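Local coordinates for protein KLLA0C04147p (Kluyveromyces lactis, PDB 5H2D) that binds ergosterol in its OSBP-related domain, the part crystallised, and as a whole protein probably transfers sterols between membranes, at residues 128-133 with 350-355. Residues are numbered along the deposited sequence; the frame is centred on the assembly and turned at random.
Sequences TFEYSR and PTDTRL
Backbone bonding begins where Thr128 N donates to Thr351 O at 3.0 Å, almost straight at hydrogen (178°), while Thr128 O accepts from Thr353 N at 2.9 Å; together they make a single beta bridge between Thr128 and Asp352. Side chain to side chain, the hydroxyls Thr128 OG1 and Thr351 OG1 meet at 2.6 Å, and a water links Thr128 OG1 to Asp352 OD1, 2.7 Å from the latter. Strand 128-133 pairs through Phe129 and Tyr131 with strand 138-146 in the incomplete antiparallel beta-barrel of the OSBP-related fold, and the loop ahead of helix 357-363 lies along its other edge, where side chains take over from backbone. Asp352 OD1 accepts from Glu130 N at 3.1 Å; OD2 closes an Asx turn with Arg354 N at 2.9 Å and, from its opposite face, takes a salt bridge from Arg354 NH1. Extended from CG to NE, Arg354 grips Glu130 O end-on, NH1 and NH2 each at 2.9 Å and the oxygen 6° out of the guanidinium plane. Phe129 CE1 lies 3.2 Å above that plane, offset toward its rim, the ring tilted 26°. An alanine at Arg354 would probably leave Glu130 O without these two donors and the Asp352 carboxylate without its salt-bridge partner. The Glu130 carboxylate is engaged elsewhere, by Arg423 (salt bridge), Tyr419 and Tyr25 (hydrogen bonds).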
ATOM      1  N   THR A 128     -14.438   3.568  -2.427  1.00  9.40           N
ATOM      2  CA  THR A 128     -13.279   4.234  -2.988  1.00 10.20           C
ATOM      3  C   THR A 128     -12.483   4.909  -1.882  1.00  9.55           C
ATOM      4  O   THR A 128     -12.976   5.127  -0.779  1.00  9.17           O
ATOM      5  CB  THR A 128     -13.677   5.290  -4.032  1.00 10.25           C
ATOM      6  OG1 THR A 128     -14.564   6.245  -3.420  1.00 10.56           O
ATOM      7  CG2 THR A 128     -14.391   4.645  -5.205  1.00 10.68           C
ATOM      8  N   PHE A 129     -11.233   5.239  -2.192  1.00  8.96           N
ATOM      9  CA  PHE A 129     -10.459   6.052  -1.268  1.00  8.22           C
ATOM     10  C   PHE A 129      -9.490   6.904  -2.073  1.00  8.87           C
ATOM     11  O   PHE A 129      -8.754   6.390  -2.917  1.00  9.69           O
ATOM     12  CB  PHE A 129      -9.713   5.193  -0.225  1.00  9.18           C
ATOM     13  CG  PHE A 129      -8.783   6.001   0.671  1.00  9.05           C
ATOM     14  CD1 PHE A 129      -9.301   6.920   1.575  1.00  9.29           C
ATOM     15  CD2 PHE A 129      -7.402   5.848   0.601  1.00  9.12           C
ATOM     16  CE1 PHE A 129      -8.460   7.677   2.373  1.00 10.29           C
ATOM     17  CE2 PHE A 129      -6.560   6.601   1.412  1.00 10.03           C
ATOM     18  CZ  PHE A 129      -7.096   7.516   2.296  1.00  9.45           C
ATOM     19  N   GLU A 130      -9.519   8.209  -1.830  1.00 10.31           N
ATOM     20  CA  GLU A 130      -8.586   9.132  -2.457  1.00 11.04           C
ATOM     21  C   GLU A 130      -7.671   9.733  -1.405  1.00  9.58           C
ATOM     22  O   GLU A 130      -8.043   9.858  -0.233  1.00  9.85           O
ATOM     23  CB  GLU A 130      -9.325  10.258  -3.176  1.00 12.09           C
ATOM     24  CG  GLU A 130     -10.212  11.064  -2.244  1.00 11.06           C
ATOM     25  CD  GLU A 130     -10.561  12.434  -2.825  1.00 11.02           C
ATOM     26  OE1 GLU A 130      -9.880  13.412  -2.444  1.00 13.41           O
ATOM     27  OE2 GLU A 130     -11.489  12.500  -3.672  1.00 13.55           O
ATOM     28  N   TYR A 131      -6.464  10.099  -1.828  1.00  9.93           N
ATOM     29  CA  TYR A 131      -5.513  10.745  -0.924  1.00  9.03           C
ATOM     30  C   TYR A 131      -4.491  11.486  -1.773  1.00 12.78           C
ATOM     31  O   TYR A 131      -3.729  10.860  -2.519  1.00 11.93           O
ATOM     32  CB  TYR A 131      -4.844   9.710  -0.019  1.00 10.60           C
ATOM     33  CG  TYR A 131      -3.860  10.213   1.015  1.00 10.03           C
ATOM     34  CD1 TYR A 131      -4.306  10.713   2.236  1.00 12.05           C
ATOM     35  CD2 TYR A 131      -2.488  10.116   0.803  1.00 11.22           C
ATOM     36  CE1 TYR A 131      -3.408  11.140   3.206  1.00 12.25           C
ATOM     37  CE2 TYR A 131      -1.577  10.533   1.773  1.00 10.48           C
ATOM     38  CZ  TYR A 131      -2.045  11.041   2.964  1.00 12.10           C
ATOM     39  OH  TYR A 131      -1.150  11.442   3.920  1.00 11.90           O
ATOM     40  N   SER A 132      -4.482  12.813  -1.673  1.00 11.33           N
ATOM     41  CA  SER A 132      -3.498  13.613  -2.385  1.00 12.50           C
ATOM     42  C   SER A 132      -2.624  14.346  -1.383  1.00 10.32           C
ATOM     43  O   SER A 132      -3.057  14.677  -0.274  1.00 12.82           O
ATOM     44  CB  SER A 132      -4.175  14.611  -3.325  1.00 11.32           C
ATOM     45  OG  SER A 132      -4.923  13.933  -4.318  1.00 14.42           O
ATOM     46  N   ARG A 133      -1.373  14.587  -1.779  1.00 12.90           N
ATOM     47  CA  ARG A 133      -0.414  15.275  -0.921  1.00 14.91           C
ATOM     48  C   ARG A 133       0.135  16.457  -1.706  1.00 18.25           C
ATOM     49  O   ARG A 133       1.084  16.310  -2.488  1.00 17.77           O
ATOM     50  CB  ARG A 133       0.687  14.327  -0.459  1.00 15.73           C
ATOM     51  CG  ARG A 133       0.228  13.348   0.632  1.00 13.90           C
ATOM     52  CD  ARG A 133      -0.021  14.030   1.963  1.00 14.64           C
ATOM     53  NE  ARG A 133       1.231  14.534   2.518  1.00 15.24           N
ATOM     54  CZ  ARG A 133       1.976  13.901   3.415  1.00 15.91           C
ATOM     55  NH1 ARG A 133       1.595  12.725   3.904  1.00 13.89           N
ATOM     56  NH2 ARG A 133       3.112  14.447   3.831  1.00 19.58           N
ATOM     57  N   PRO A 350     -19.742   9.874  -2.537  1.00 13.86           N
ATOM     58  CA  PRO A 350     -20.368   9.207  -1.384  1.00 16.00           C
ATOM     59  C   PRO A 350     -19.715   7.891  -1.017  1.00 13.74           C
ATOM     60  O   PRO A 350     -20.020   7.355   0.052  1.00 14.26           O
ATOM     61  CB  PRO A 350     -21.820   8.986  -1.835  1.00 17.91           C
ATOM     62  CG  PRO A 350     -21.998   9.817  -3.051  1.00 23.40           C
ATOM     63  CD  PRO A 350     -20.671  10.068  -3.661  1.00 16.72           C
ATOM     64  N   THR A 351     -18.835   7.369  -1.865  1.00 11.58           N
ATOM     65  CA  THR A 351     -18.193   6.087  -1.646  1.00 12.24           C
ATOM     66  C   THR A 351     -16.873   6.184  -0.891  1.00 10.99           C
ATOM     67  O   THR A 351     -16.284   5.140  -0.606  1.00 10.30           O
ATOM     68  CB  THR A 351     -17.931   5.405  -2.990  1.00 11.25           C
ATOM     69  OG1 THR A 351     -17.169   6.298  -3.812  1.00 11.91           O
ATOM     70  CG2 THR A 351     -19.250   5.017  -3.687  1.00 13.75           C
ATOM     71  N   ASP A 352     -16.377   7.382  -0.577  1.00 10.58           N
ATOM     72  CA  ASP A 352     -15.049   7.473   0.023  1.00  9.99           C
ATOM     73  C   ASP A 352     -15.032   6.873   1.425  1.00 10.83           C
ATOM     74  O   ASP A 352     -15.949   7.084   2.224  1.00 11.05           O
ATOM     75  CB  ASP A 352     -14.554   8.920   0.083  1.00 11.69           C
ATOM     76  CG  ASP A 352     -13.081   9.003   0.476  1.00 10.17           C
ATOM     77  OD1 ASP A 352     -12.221   8.838  -0.422  1.00 10.72           O
ATOM     78  OD2 ASP A 352     -12.786   9.203   1.677  1.00 11.08           O
ATOM     79  N   THR A 353     -13.953   6.134   1.724  1.00  9.33           N
ATOM     80  CA  THR A 353     -13.791   5.474   3.020  1.00  9.26           C
ATOM     81  C   THR A 353     -13.952   6.420   4.208  1.00 10.23           C
ATOM     82  O   THR A 353     -14.442   6.000   5.265  1.00 10.51           O
ATOM     83  CB  THR A 353     -12.411   4.804   3.080  1.00  9.04           C
ATOM     84  OG1 THR A 353     -12.304   3.869   1.996  1.00  9.36           O
ATOM     85  CG2 THR A 353     -12.199   4.079   4.443  1.00  9.87           C
ATOM     86  N   ARG A 354     -13.553   7.692   4.066  1.00 10.73           N
ATOM     87  CA  ARG A 354     -13.716   8.624   5.186  1.00 11.04           C
ATOM     88  C   ARG A 354     -15.173   8.739   5.617  1.00 10.88           C
ATOM     89  O   ARG A 354     -15.452   9.069   6.776  1.00 12.52           O
ATOM     90  CB  ARG A 354     -13.179  10.003   4.817  1.00 10.86           C
ATOM     91  CG  ARG A 354     -11.679  10.042   4.665  1.00  9.62           C
ATOM     92  CD  ARG A 354     -11.289  11.361   4.045  1.00 10.60           C
ATOM     93  NE  ARG A 354      -9.873  11.439   3.714  1.00 10.97           N
ATOM     94  CZ  ARG A 354      -9.372  11.055   2.552  1.00  8.85           C
ATOM     95  NH1 ARG A 354     -10.170  10.540   1.630  1.00 10.53           N
ATOM     96  NH2 ARG A 354      -8.081  11.197   2.303  1.00  9.40           N
ATOM     97  N   LEU A 355     -16.107   8.465   4.714  1.00 11.16           N
ATOM     98  CA  LEU A 355     -17.529   8.558   5.021  1.00 11.76           C
ATOM     99  C   LEU A 355     -18.114   7.246   5.504  1.00 11.50           C
ATOM    100  O   LEU A 355     -19.318   7.192   5.797  1.00 11.84           O
ATOM    101  CB  LEU A 355     -18.307   9.026   3.788  1.00 11.91           C
ATOM    102  CG  LEU A 355     -17.791  10.331   3.199  1.00 13.08           C
ATOM    103  CD1 LEU A 355     -18.526  10.709   1.920  1.00 14.73           C
ATOM    104  CD2 LEU A 355     -17.890  11.444   4.236  1.00 16.60           C
TER
HETATM  105  O   HOH W   1     -12.949   8.401  -3.002  1.00 11.25           O